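PDB 2A6Z: Emp47p (form2) from Saccharomyces cerevisiae, which acts as a calcium-independent cargo receptor involved in glycoprotein secretion and required for Emp46p to leave the endoplasmic reticulum. Local coordinates for residues A[157-171]-A[174-188]. Residues are numbered along the deposited sequence; the frame is centred on the assembly and turned at random. Where two conformers were deposited one is given.
Sequences STIRVTYDLEDDNLL and QVDNKVCFQTRKVRF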
loop_
_atom_site.group_PDB
_atom_site.type_symbol
_atom_site.label_atom_id
_atom_site.label_comp_id
_atom_site.label_asym_id
_atom_site.label_seq_id
_atom_site.Cartn_x
_atom_site.Cartn_y
_atom_site.Cartn_z
ATOM N N SER A 157 8.724 -5.423 -6.892
ATOM C CA SER A 157 7.482 -5.404 -7.677
ATOM C C SER A 157 6.969 -4.001 -7.770
ATOM O O SER A 157 7.206 -3.180 -6.879
ATOM C CB SER A 157 6.450 -6.282 -6.985
ATOM O OG SER A 157 6.812 -7.634 -6.865
ATOM N N THR A 158 6.160 -3.775 -8.843
ATOM C CA THR A 158 5.536 -2.475 -9.002
ATOM C C THR A 158 4.012 -2.642 -9.027
ATOM O O THR A 158 3.471 -3.301 -9.907
ATOM C CB THR A 158 5.952 -1.789 -10.329
ATOM O OG1 THR A 158 7.387 -1.835 -10.424
ATOM C CG2 THR A 158 5.498 -0.327 -10.326
ATOM N N ILE A 159 3.368 -2.032 -8.033
ATOM C CA ILE A 159 1.896 -2.016 -7.978
ATOM C C ILE A 159 1.449 -0.677 -8.531
ATOM O O ILE A 159 1.816 0.363 -7.989
ATOM C CB ILE A 159 1.374 -2.213 -6.535
ATOM C CG1 ILE A 159 1.785 -3.591 -6.000
ATOM C CG2 ILE A 159 -0.123 -1.993 -6.486
ATOM C CD1 ILE A 159 1.478 -3.771 -4.530
ATOM N N ARG A 160 0.644 -0.714 -9.616
ATOM C CA ARG A 160 0.181 0.531 -10.242
ATOM C C ARG A 160 -1.325 0.588 -10.093
ATOM O O ARG A 160 -2.072 -0.256 -10.625
ATOM C CB ARG A 160 0.594 0.496 -11.731
ATOM C CG ARG A 160 0.079 1.728 -12.508
ATOM C CD ARG A 160 0.758 1.713 -13.918
ATOM N NE ARG A 160 0.546 3.032 -14.549
ATOM C CZ ARG A 160 -0.473 3.354 -15.327
ATOM N NH1 ARG A 160 -1.392 2.422 -15.662
ATOM N NH2 ARG A 160 -0.552 4.594 -15.775
ATOM N N VAL A 161 -1.772 1.590 -9.350
ATOM C CA VAL A 161 -3.185 1.799 -9.051
ATOM C C VAL A 161 -3.650 2.992 -9.849
ATOM O O VAL A 161 -3.059 4.080 -9.765
ATOM C CB VAL A 161 -3.398 2.105 -7.546
ATOM C CG1 VAL A 161 -4.894 2.142 -7.232
ATOM C CG2 VAL A 161 -2.645 1.110 -6.702
ATOM N N THR A 162 -4.714 2.817 -10.648
ATOM C CA THR A 162 -5.259 3.913 -11.417
ATOM C C THR A 162 -6.733 4.047 -11.114
ATOM O O THR A 162 -7.453 3.081 -10.921
ATOM C CB THR A 162 -5.058 3.709 -12.943
ATOM O OG1 THR A 162 -5.535 2.424 -13.342
ATOM C CG2 THR A 162 -3.586 3.851 -13.332
ATOM N N TYR A 163 -7.188 5.323 -11.079
ATOM C CA TYR A 163 -8.589 5.624 -10.871
ATOM C C TYR A 163 -8.986 6.666 -11.940
ATOM O O TYR A 163 -8.457 7.786 -11.931
ATOM C CB TYR A 163 -8.845 6.161 -9.454
ATOM C CG TYR A 163 -10.317 6.374 -9.180
ATOM C CD1 TYR A 163 -11.234 5.319 -9.220
ATOM C CD2 TYR A 163 -10.817 7.638 -8.871
ATOM C CE1 TYR A 163 -12.585 5.486 -8.977
ATOM C CE2 TYR A 163 -12.165 7.806 -8.612
ATOM C CZ TYR A 163 -13.055 6.769 -8.678
ATOM O OH TYR A 163 -14.389 6.900 -8.393
ATOM N N ASP A 164 -9.825 6.223 -12.860
ATOM C CA ASP A 164 -10.066 6.957 -14.089
ATOM C C ASP A 164 -11.503 7.440 -14.178
ATOM O O ASP A 164 -12.431 6.699 -14.564
ATOM C CB ASP A 164 -9.733 6.064 -15.313
ATOM C CG ASP A 164 -9.692 6.873 -16.615
ATOM O OD1 ASP A 164 -10.036 8.077 -16.582
ATOM O OD2 ASP A 164 -9.310 6.276 -17.624
ATOM N N LEU A 165 -11.707 8.721 -13.827
ATOM C CA LEU A 165 -13.019 9.325 -13.927
ATOM C C LEU A 165 -13.446 9.522 -15.370
ATOM O O LEU A 165 -14.636 9.727 -15.576
ATOM C CB LEU A 165 -13.025 10.734 -13.265
ATOM C CG LEU A 165 -13.069 10.803 -11.740
ATOM C CD1 LEU A 165 -14.284 10.037 -11.149
ATOM C CD2 LEU A 165 -11.788 10.347 -11.120
ATOM N N GLU A 166 -12.497 9.438 -16.298
ATOM C CA GLU A 166 -12.808 9.600 -17.724
ATOM C C GLU A 166 -13.031 8.222 -18.375
ATOM O O GLU A 166 -13.148 8.168 -19.619
ATOM C CB GLU A 166 -11.640 10.312 -18.424
ATOM C CG GLU A 166 -11.543 11.779 -18.092
ATOM C CD GLU A 166 -11.005 12.044 -16.688
ATOM O OE1 GLU A 166 -9.876 11.546 -16.391
ATOM O OE2 GLU A 166 -11.653 12.796 -15.914
ATOM N N ASP A 167 -13.153 7.153 -17.568
ATOM C CA ASP A 167 -13.542 5.825 -18.071
ATOM C C ASP A 167 -14.580 5.232 -17.119
ATOM O O ASP A 167 -14.487 4.075 -16.726
ATOM C CB ASP A 167 -12.257 4.975 -18.230
ATOM C CG ASP A 167 -12.458 3.727 -19.089
ATOM O OD1 ASP A 167 -13.562 3.505 -19.639
ATOM O OD2 ASP A 167 -11.469 2.960 -19.207
ATOM N N ASP A 168 -15.568 6.059 -16.739
ATOM C CA ASP A 168 -16.703 5.620 -15.887
ATOM C C ASP A 168 -16.223 5.037 -14.570
ATOM O O ASP A 168 -16.704 4.008 -14.083
ATOM C CB ASP A 168 -17.593 4.637 -16.696
ATOM C CG ASP A 168 -18.259 5.395 -17.820
ATOM O OD1 ASP A 168 -19.010 6.363 -17.557
ATOM O OD2 ASP A 168 -18.043 5.108 -19.010
ATOM N N ASN A 169 -15.283 5.751 -13.904
ATOM C CA ASN A 169 -14.831 5.463 -12.571
ATOM C C ASN A 169 -14.117 4.089 -12.528
ATOM O O ASN A 169 -14.383 3.306 -11.625
ATOM C CB ASN A 169 -15.972 5.468 -11.521
ATOM C CG ASN A 169 -16.893 6.620 -11.756
ATOM O OD1 ASN A 169 -16.461 7.801 -11.711
ATOM N ND2 ASN A 169 -18.161 6.293 -11.937
ATOM N N LEU A 170 -13.239 3.842 -13.497
ATOM C CA LEU A 170 -12.517 2.559 -13.496
ATOM C C LEU A 170 -11.381 2.617 -12.462
ATOM O O LEU A 170 -10.455 3.445 -12.560
ATOM C CB LEU A 170 -11.930 2.320 -14.892
ATOM C CG LEU A 170 -11.228 0.937 -15.034
ATOM C CD1 LEU A 170 -12.243 -0.180 -14.889
ATOM C CD2 LEU A 170 -10.521 0.861 -16.366
ATOM N N LEU A 171 -11.431 1.695 -11.515
ATOM C CA LEU A 171 -10.344 1.454 -10.530
ATOM C C LEU A 171 -9.617 0.201 -11.016
ATOM O O LEU A 171 -10.258 -0.845 -11.150
ATOM C CB LEU A 171 -10.937 1.243 -9.156
ATOM C CG LEU A 171 -9.957 0.825 -8.078
ATOM C CD1 LEU A 171 -8.894 1.930 -7.823
ATOM C CD2 LEU A 171 -10.703 0.520 -6.776
ATOM N N GLN A 174 -2.568 -2.937 -11.432
ATOM C CA GLN A 174 -1.622 -3.742 -12.211
ATOM C C GLN A 174 -0.453 -4.114 -11.317
ATOM O O GLN A 174 -0.084 -3.362 -10.410
ATOM C CB GLN A 174 -1.108 -2.933 -13.400
ATOM C CG GLN A 174 -2.218 -2.620 -14.436
ATOM C CD GLN A 174 -1.782 -1.439 -15.306
ATOM O OE1 GLN A 174 -1.844 -0.310 -14.849
ATOM N NE2 GLN A 174 -1.308 -1.686 -16.484
ATOM N N VAL A 175 0.127 -5.287 -11.588
ATOM C CA VAL A 175 1.351 -5.725 -10.944
ATOM C C VAL A 175 2.347 -5.982 -12.063
ATOM O O VAL A 175 2.104 -6.792 -12.972
ATOM C CB VAL A 175 1.108 -7.029 -10.134
ATOM C CG1 VAL A 175 2.437 -7.573 -9.613
ATOM C CG2 VAL A 175 0.100 -6.789 -9.016
ATOM N N ASP A 176 3.457 -5.234 -12.010
ATOM C CA ASP A 176 4.496 -5.365 -13.051
ATOM C C ASP A 176 3.863 -5.208 -14.440
ATOM O O ASP A 176 4.265 -5.899 -15.389
ATOM C CB ASP A 176 5.228 -6.689 -12.939
ATOM C CG ASP A 176 5.779 -6.956 -11.538
ATOM O OD1 ASP A 176 5.959 -6.129 -10.690
ATOM O OD2 ASP A 176 6.049 -8.229 -11.386
ATOM N N ASN A 177 2.940 -4.257 -14.557
ATOM C CA ASN A 177 2.274 -3.899 -15.794
ATOM C C ASN A 177 1.198 -4.888 -16.196
ATOM O O ASN A 177 0.553 -4.694 -17.205
ATOM C CB ASN A 177 3.252 -3.654 -16.942
ATOM C CG ASN A 177 4.143 -2.482 -16.562
ATOM O OD1 ASN A 177 3.635 -1.499 -16.018
ATOM N ND2 ASN A 177 5.420 -2.616 -16.856
ATOM N N LYS A 178 0.941 -5.956 -15.494
ATOM C CA LYS A 178 -0.102 -6.916 -15.874
ATOM C C LYS A 178 -1.324 -6.654 -15.006
ATOM O O LYS A 178 -1.209 -6.484 -13.785
ATOM C CB LYS A 178 0.368 -8.343 -15.637
ATOM C CG LYS A 178 1.536 -8.678 -16.589
ATOM C CD LYS A 178 1.770 -10.187 -16.645
ATOM C CE LYS A 178 0.611 -10.866 -17.374
ATOM N NZ LYS A 178 0.922 -11.145 -18.812
ATOM N N VAL A 179 -2.504 -6.585 -15.581
ATOM C CA VAL A 179 -3.694 -6.354 -14.774
ATOM C C VAL A 179 -3.866 -7.416 -13.719
ATOM O O VAL A 179 -3.815 -8.595 -13.991
ATOM C CB VAL A 179 -4.954 -6.204 -15.673
ATOM C CG1 VAL A 179 -5.187 -7.389 -16.548
ATOM C CG2 VAL A 179 -6.173 -5.942 -14.814
ATOM N N CYS A 180 -4.148 -6.953 -12.475
ATOM C CA CYS A 180 -4.496 -7.770 -11.331
ATOM C C CYS A 180 -6.019 -7.826 -11.178
ATOM O O CYS A 180 -6.615 -8.895 -11.186
ATOM C CB CYS A 180 -3.810 -7.197 -10.094
ATOM S SG CYS A 180 -4.234 -7.979 -8.509
ATOM N N PHE A 181 -6.627 -6.620 -11.120
ATOM C CA PHE A 181 -8.079 -6.558 -11.096
ATOM C C PHE A 181 -8.500 -5.178 -11.616
ATOM O O PHE A 181 -7.736 -4.239 -11.618
ATOM C CB PHE A 181 -8.660 -6.856 -9.707
ATOM C CG PHE A 181 -8.347 -5.834 -8.595
ATOM C CD1 PHE A 181 -8.980 -4.593 -8.532
ATOM C CD2 PHE A 181 -7.456 -6.173 -7.586
ATOM C CE1 PHE A 181 -8.763 -3.701 -7.508
ATOM C CE2 PHE A 181 -7.215 -5.250 -6.506
ATOM C CZ PHE A 181 -7.917 -4.049 -6.503
ATOM N N GLN A 182 -9.781 -5.093 -11.973
ATOM C CA GLN A 182 -10.378 -3.779 -12.258
ATOM C C GLN A 182 -11.857 -3.824 -11.948
ATOM O O GLN A 182 -12.495 -4.887 -11.981
ATOM C CB GLN A 182 -10.142 -3.334 -13.707
ATOM C CG GLN A 182 -10.884 -4.156 -14.746
ATOM C CD GLN A 182 -10.656 -3.627 -16.145
ATOM O OE1 GLN A 182 -9.525 -3.501 -16.569
ATOM N NE2 GLN A 182 -11.766 -3.341 -16.829
ATOM N N THR A 183 -12.426 -2.646 -11.695
ATOM C CA THR A 183 -13.869 -2.554 -11.391
ATOM C C THR A 183 -14.331 -1.130 -11.625
ATOM O O THR A 183 -13.554 -0.176 -11.541
ATOM C CB THR A 183 -14.125 -2.957 -9.925
ATOM O OG1 THR A 183 -15.567 -2.971 -9.686
ATOM C CG2 THR A 183 -13.514 -1.990 -8.905
ATOM N N ARG A 184 -15.638 -0.987 -11.864
ATOM C CA ARG A 184 -16.311 0.299 -11.920
ATOM C C ARG A 184 -17.342 0.395 -10.782
ATOM O O ARG A 184 -18.158 1.323 -10.746
ATOM C CB ARG A 184 -16.999 0.524 -13.277
ATOM C CG ARG A 184 -15.946 0.765 -14.362
ATOM C CD ARG A 184 -16.563 1.086 -15.711
ATOM N NE ARG A 184 -15.592 1.365 -16.753
ATOM C CZ ARG A 184 -15.059 0.429 -17.536
ATOM N NH1 ARG A 184 -15.371 -0.828 -17.334
ATOM N NH2 ARG A 184 -14.172 0.745 -18.484
ATOM N N LYS A 185 -17.275 -0.498 -9.792
ATOM C CA LYS A 185 -18.274 -0.481 -8.722
ATOM C C LYS A 185 -17.918 0.475 -7.590
ATOM O O LYS A 185 -18.750 0.669 -6.707
ATOM C CB LYS A 185 -18.499 -1.881 -8.145
ATOM C CG LYS A 185 -19.131 -2.835 -9.135
ATOM C CD LYS A 185 -19.103 -4.273 -8.658
ATOM C CE LYS A 185 -20.172 -4.784 -7.737
ATOM N NZ LYS A 185 -19.768 -6.210 -7.477
ATOM N N VAL A 186 -16.724 1.050 -7.595
ATOM C CA VAL A 186 -16.275 1.937 -6.534
ATOM C C VAL A 186 -16.208 3.359 -7.055
ATOM O O VAL A 186 -15.417 3.675 -7.959
ATOM C CB VAL A 186 -14.880 1.513 -6.048
ATOM C CG1 VAL A 186 -14.404 2.347 -4.876
ATOM C CG2 VAL A 186 -14.917 0.034 -5.630
ATOM N N ARG A 187 -17.082 4.217 -6.521
ATOM C CA ARG A 187 -17.080 5.647 -6.878
ATOM C C ARG A 187 -16.659 6.366 -5.631
ATOM O O ARG A 187 -17.480 6.622 -4.730
ATOM C CB ARG A 187 -18.439 6.153 -7.370
ATOM C CG ARG A 187 -18.897 5.320 -8.596
ATOM C CD ARG A 187 -20.102 5.905 -9.290
ATOM N NE ARG A 187 -21.313 5.834 -8.439
ATOM C CZ ARG A 187 -22.520 6.151 -8.856
ATOM N NH1 ARG A 187 -22.649 6.617 -10.089
ATOM N NH2 ARG A 187 -23.595 6.081 -8.108
ATOM N N PHE A 188 -15.386 6.683 -5.498
ATOM C CA PHE A 188 -14.877 7.349 -4.322
ATOM C C PHE A 188 -15.469 8.750 -4.192
ATOM O O PHE A 188 -15.506 9.510 -5.174
ATOM C CB PHE A 188 -13.368 7.546 -4.379
ATOM C CG PHE A 188 -12.567 6.238 -4.281
ATOM C CD1 PHE A 188 -12.500 5.537 -3.087
ATOM C CD2 PHE A 188 -11.854 5.771 -5.375
ATOM C CE1 PHE A 188 -11.728 4.383 -2.997
ATOM C CE2 PHE A 188 -11.104 4.597 -5.292
ATOM C CZ PHE A 188 -11.035 3.899 -4.100
HETATM O O HOH W 1 6.505 -9.241 -9.061
HETATM O O HOH W 2 2.313 -2.370 -12.516
HETATM O O HOH W 3 -3.733 0.389 -12.948
HETATM O O HOH W 4 -15.298 9.277 -7.897
HETATM O O HOH W 5 -18.926 3.549 -12.193
HETATM O O HOH W 6 -20.881 7.554 -12.459
#
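Arg184 lies along the Asp167-Asp168 turn that closes the 153-164/170-175 hairpin. CB and CG pack on the carbonyl oxygen of Asp168, with CG also 3.9 Å from CD1 of Leu170. Extended from CG to NE, the chain carries CD past Asp168 O to within 3.8 Å of Asp168 CB. NE then donates to Asp167 O at 2.9 Å, and NH2 reaches Asp167 OD1 from above the carboxylate plane in a salt bridge. CZ and NH1 lie under Leu170 CD1, at 3.9 and 4.0 Å, the methyl sitting over the centre of one guanidinium face. Arginine suits this place because two of its nitrogens, NE and NH2, grip Asp167 side-on, one on the backbone carbonyl and one on the carboxylate. Strands 153-164, 170-175 and 178-183 form an antiparallel meander in the legume-lectin-like beta sandwich, the last outermost in its sheet within this chain. Further along, Gln174 lies beside Arg160 and its OE1 accepts from NH1 in the guanidinium plane; NE of the same arginine bridges to Glu66. In the type I' turn, Asp176 pairs with both backbone polar groups of Thr158: OD1 is met nearly along its C-O axis by the Thr158 N-H at N-to-OD1 3.0 Å, while Asp176 N donates back to Thr158 O. Beyond the outermost strand, Phe188 turns its edge to the face of Tyr163 (planes 73° apart), whose OH accepts from Phe188 N.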